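Local coordinates for spore coat polysaccharide biosynthesis protein SpsE (Bacillus subtilis, PDB 1VLI) that probably acts as an N-acylneuraminate-9-phosphate synthase-like enzyme of the NeuB family, in the pathway that makes spore coat polysaccharide, at residues 48-53 with 108-113; 249-254 with 264-269. All blocks are in the same frame, centred on the assembly; numbering follows the deposited sequence.

Contact 1. Residues 48-53 with 108-113; sequences ALIDAA and DYCREK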
# COMPACT_ATOMS: atom_id res chain seq x y z
N ALA A 48 -4.03 -17.62 14.78
CA ALA A 48 -5.40 -17.99 14.38
C ALA A 48 -5.83 -17.25 13.08
O ALA A 48 -6.54 -17.82 12.24
CB ALA A 48 -6.38 -17.73 15.51
N LEU A 49 -5.37 -16.02 12.91
CA LEU A 49 -5.66 -15.27 11.68
C LEU A 49 -5.00 -15.95 10.49
O LEU A 49 -5.66 -16.28 9.52
CB LEU A 49 -5.24 -13.81 11.81
CG LEU A 49 -6.20 -12.95 12.64
CD1 LEU A 49 -5.44 -11.78 13.25
CD2 LEU A 49 -7.40 -12.46 11.81
N ILE A 50 -3.70 -16.23 10.62
CA ILE A 50 -2.99 -17.12 9.70
C ILE A 50 -3.79 -18.36 9.36
O ILE A 50 -3.97 -18.63 8.18
CB ILE A 50 -1.55 -17.47 10.25
CG1 ILE A 50 -0.76 -16.16 10.39
CG2 ILE A 50 -0.81 -18.42 9.31
CD1 ILE A 50 0.69 -16.29 10.69
N ASP A 51 -4.30 -19.08 10.37
CA ASP A 51 -5.14 -20.29 10.15
C ASP A 51 -6.33 -20.00 9.28
O ASP A 51 -6.60 -20.75 8.34
CB ASP A 51 -5.70 -20.85 11.46
CG ASP A 51 -4.65 -21.58 12.31
OD1 ASP A 51 -3.75 -22.26 11.76
OD2 ASP A 51 -4.68 -21.55 13.56
N ALA A 52 -7.05 -18.94 9.62
CA ALA A 52 -8.27 -18.56 8.90
C ALA A 52 -8.00 -18.27 7.42
O ALA A 52 -8.75 -18.71 6.55
CB ALA A 52 -8.92 -17.37 9.57
N ALA A 53 -6.91 -17.55 7.16
CA ALA A 53 -6.45 -17.23 5.81
C ALA A 53 -6.14 -18.49 5.01
O ALA A 53 -6.54 -18.61 3.84
CB ALA A 53 -5.23 -16.34 5.87
N ASP A 108 7.76 -18.48 10.18
CA ASP A 108 7.72 -19.92 10.25
C ASP A 108 6.32 -20.49 10.12
O ASP A 108 6.10 -21.46 9.40
CB ASP A 108 8.33 -20.36 11.56
CG ASP A 108 9.67 -21.01 11.37
OD1 ASP A 108 9.74 -21.98 10.57
OD2 ASP A 108 10.69 -20.64 12.01
N TYR A 109 5.36 -19.92 10.83
CA TYR A 109 4.02 -20.48 10.83
C TYR A 109 3.31 -20.27 9.49
O TYR A 109 2.50 -21.10 9.07
CB TYR A 109 3.21 -19.90 11.98
CG TYR A 109 1.95 -20.67 12.25
CD1 TYR A 109 2.00 -22.01 12.63
CD2 TYR A 109 0.69 -20.07 12.11
CE1 TYR A 109 0.85 -22.74 12.87
CE2 TYR A 109 -0.47 -20.79 12.37
CZ TYR A 109 -0.38 -22.13 12.76
OH TYR A 109 -1.51 -22.87 13.00
N CYS A 110 3.60 -19.14 8.84
CA CYS A 110 3.14 -18.90 7.49
C CYS A 110 3.72 -19.93 6.53
O CYS A 110 3.00 -20.50 5.72
CB CYS A 110 3.56 -17.51 7.03
SG CYS A 110 2.57 -16.19 7.74
N ARG A 111 5.02 -20.18 6.65
CA ARG A 111 5.72 -21.11 5.76
C ARG A 111 5.15 -22.50 5.88
O ARG A 111 5.01 -23.20 4.89
CB ARG A 111 7.24 -21.14 6.01
CG ARG A 111 8.08 -21.63 4.83
CD ARG A 111 9.32 -20.77 4.55
N GLU A 112 4.78 -22.88 7.09
CA GLU A 112 4.21 -24.20 7.23
C GLU A 112 2.71 -24.30 6.89
O GLU A 112 2.25 -25.39 6.57
CB GLU A 112 4.57 -24.82 8.56
CG GLU A 112 3.51 -24.75 9.63
CD GLU A 112 3.82 -25.71 10.76
OE1 GLU A 112 3.72 -26.94 10.54
OE2 GLU A 112 4.17 -25.22 11.86
N LYS A 113 1.96 -23.20 6.93
CA LYS A 113 0.56 -23.25 6.51
C LYS A 113 0.43 -22.89 5.02
O LYS A 113 -0.67 -22.74 4.47
CB LYS A 113 -0.37 -22.41 7.42
CG LYS A 113 -0.35 -22.72 8.93
CD LYS A 113 -0.86 -24.15 9.31
CE LYS A 113 -2.40 -24.20 9.43
NZ LYS A 113 -3.04 -25.56 9.24
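Ile-50 and Asp-51 of helix 43-56 meet Tyr-109, Cys-110 and Lys-113 at helix 103-112 in a side-by-side packing of two helices on the outside of the barrel. The segments run nearly parallel, with their axes 10.3 Å apart and crossing at -20°. Ile-50 points toward the partner helix: CD1 lies 3.5 Å from Cys-110 SG, and CG2 is 3.6 Å from Tyr-109 CD2. Its branched, wholly apolar side chain suits a buried place, and behind it Phe-63 continues the packing, as Val-61 does behind Cys-110. Both belong to strand 60-63, so this is the layering of a TIM barrel, in which successive helices cover the parallel strand between them. Nearer the solvent the contact turns polar. Tyr-109 CG stands anti to the backbone N (chi1 -166°), and the length of the side chain lets OH donate to Asp-51 OD1 at 2.6 Å, on the syn side of the carboxylate. The carboxylate plane is turned 77° from that of the ring. Lys-113 lays CG over one ring face toward the rim; its bent chain brings CE within 3.3 Å of Asp-51 OD1, while NZ stays 4.2 Å from that oxygen, beyond a salt bridge, where the charges may still attract.

Contact 2. Residues 249-254 with 264-269; sequences FTIDKN and LNPDEL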
# COMPACT_ATOMS: atom_id res chain seq x y z
N PHE A 249 -9.74 -9.22 6.81
CA PHE A 249 -10.44 -10.25 7.55
C PHE A 249 -10.10 -10.20 9.03
O PHE A 249 -9.09 -9.63 9.44
CB PHE A 249 -10.16 -11.64 6.97
CG PHE A 249 -8.86 -12.25 7.43
CD1 PHE A 249 -7.65 -11.77 6.97
CD2 PHE A 249 -8.87 -13.34 8.30
CE1 PHE A 249 -6.46 -12.34 7.36
CE2 PHE A 249 -7.68 -13.94 8.72
CZ PHE A 249 -6.46 -13.44 8.26
N THR A 250 -10.98 -10.77 9.84
CA THR A 250 -10.78 -10.84 11.27
C THR A 250 -11.16 -12.24 11.70
O THR A 250 -11.58 -13.04 10.88
CB THR A 250 -11.63 -9.78 12.00
OG1 THR A 250 -11.48 -9.95 13.42
CG2 THR A 250 -13.14 -10.02 11.76
N ILE A 251 -11.00 -12.52 12.98
CA ILE A 251 -11.31 -13.83 13.53
C ILE A 251 -12.74 -13.82 14.08
O ILE A 251 -13.38 -14.87 14.21
CB ILE A 251 -10.22 -14.25 14.61
CG1 ILE A 251 -9.97 -15.75 14.59
CG2 ILE A 251 -10.49 -13.71 16.04
CD1 ILE A 251 -9.13 -16.20 13.42
N ASP A 252 -13.23 -12.61 14.35
CA ASP A 252 -14.55 -12.38 14.95
C ASP A 252 -14.97 -10.91 14.78
O ASP A 252 -14.35 -10.02 15.36
CB ASP A 252 -14.52 -12.77 16.45
CG ASP A 252 -15.77 -12.35 17.20
OD1 ASP A 252 -16.81 -12.04 16.58
OD2 ASP A 252 -15.80 -12.31 18.45
N LYS A 253 -16.04 -10.68 14.02
CA LYS A 253 -16.47 -9.32 13.62
C LYS A 253 -16.95 -8.45 14.79
O LYS A 253 -17.03 -7.22 14.66
CB LYS A 253 -17.56 -9.40 12.55
CG LYS A 253 -17.08 -9.91 11.19
CD LYS A 253 -18.24 -10.36 10.29
CE LYS A 253 -19.02 -9.19 9.70
NZ LYS A 253 -18.19 -8.36 8.78
N ASN A 254 -17.29 -9.09 15.90
CA ASN A 254 -17.85 -8.37 17.04
C ASN A 254 -16.81 -7.91 18.06
O ASN A 254 -17.16 -7.19 19.00
CB ASN A 254 -18.98 -9.18 17.71
CG ASN A 254 -20.18 -9.37 16.79
OD1 ASN A 254 -20.67 -10.49 16.62
ND2 ASN A 254 -20.65 -8.28 16.17
N LEU A 264 -14.08 -9.23 6.94
CA LEU A 264 -14.76 -10.51 6.79
C LEU A 264 -14.31 -11.47 7.90
O LEU A 264 -13.14 -11.44 8.30
CB LEU A 264 -14.44 -11.12 5.43
CG LEU A 264 -14.81 -10.26 4.23
CD1 LEU A 264 -14.70 -11.12 2.98
CD2 LEU A 264 -16.24 -9.70 4.39
N ASN A 265 -15.24 -12.29 8.41
CA ASN A 265 -14.87 -13.37 9.32
C ASN A 265 -14.33 -14.56 8.51
O ASN A 265 -14.32 -14.50 7.28
CB ASN A 265 -16.03 -13.74 10.25
CG ASN A 265 -17.22 -14.33 9.51
OD1 ASN A 265 -17.08 -15.14 8.58
ND2 ASN A 265 -18.41 -13.96 9.96
N PRO A 266 -13.81 -15.60 9.16
CA PRO A 266 -13.21 -16.71 8.43
C PRO A 266 -14.09 -17.37 7.39
O PRO A 266 -13.56 -17.78 6.36
CB PRO A 266 -12.87 -17.70 9.53
CG PRO A 266 -12.57 -16.80 10.70
CD PRO A 266 -13.66 -15.77 10.62
N ASP A 267 -15.39 -17.50 7.67
CA ASP A 267 -16.35 -18.10 6.76
C ASP A 267 -16.54 -17.26 5.51
O ASP A 267 -16.47 -17.77 4.39
CB ASP A 267 -17.71 -18.26 7.43
CG ASP A 267 -17.66 -19.20 8.58
OD1 ASP A 267 -17.07 -18.83 9.62
OD2 ASP A 267 -18.19 -20.33 8.53
N GLU A 268 -16.83 -15.99 5.74
CA GLU A 268 -16.97 -15.03 4.67
C GLU A 268 -15.68 -14.94 3.81
O GLU A 268 -15.78 -14.73 2.60
CB GLU A 268 -17.34 -13.66 5.23
CG GLU A 268 -18.57 -13.65 6.12
CD GLU A 268 -18.85 -12.28 6.71
OE1 GLU A 268 -17.94 -11.69 7.35
OE2 GLU A 268 -19.99 -11.79 6.54
N LEU A 269 -14.51 -15.12 4.43
CA LEU A 269 -13.24 -15.10 3.68
C LEU A 269 -13.18 -16.27 2.71
O LEU A 269 -12.95 -16.05 1.52
CB LEU A 269 -12.00 -15.10 4.61
CG LEU A 269 -10.62 -14.87 3.95
CD1 LEU A 269 -10.45 -13.45 3.36
CD2 LEU A 269 -9.46 -15.17 4.89
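Backbones of 249-254 and 264-269 come together at a single beta bridge, Phe-249 with Leu-264, their CA atoms 4.4 Å apart. Thr-250 N donates to Leu-264 O over 2.7 Å, and the same oxygen receives a CA-H...O contact from Phe-249. Beyond the bridge, 264-269 turns into helix 266-285. Asn-265 is its N-cap, and a capping box closes the first turn: Glu-268 N donates to Asn-265 OD1, while Asn-265 N donates to the anti lone pair of Glu-268 OE1 at 3.0 Å. Asn suits the cap because its short side chain, with CG between the backbone N and the carbonyl carbon (chi1 65°), can turn back to accept from the helix. Pro-266 suits the first turn, where no backbone N-H is needed, and its CD rests 3.4 Å from Thr-250 O. Lys-253 bends at chi3 and chi4 to meet Glu-268 tip to tip. Its NZ hydrogen-bonds Ala-263 O and makes a long salt bridge of 3.6 Å to Glu-268 OE1, against which Lys-253 CD packs at 3.2 Å. On the buried side, Leu-269 CD2 sits over one face of the Phe-249 ring, offset toward the rim, 4.2 Å from the centroid, a CH-pi contact. Bridge and capped helix belong to the beta-alpha loop after 244-248, the eighth TIM-barrel strand; His-248, that strand's last residue, binds zinc together with His-226.

Both segments of contact 1 precede those of contact 2 in the chain, yet the centres of the two contacts lie about 15 Å apart, on the same side of the chain's centre and within the NeuB part of the protein. Helix 43-56 joins them: in contact 1 it faces helix 103-112, while other residues of it pack against contact 2. There Ala-52 CB lies 3.7 Å from Phe-249 CE2, and Ala-53 CA lies 3.8 Å from Leu-269 CD2, the small alanines allowing close approach. Strand 30-36 also touches Phe-249 and Leu-269. Early and late parts of the barrel thus meet here, where its first and eighth strands, 30-36 and 244-248, are neighbours, which closes the barrel.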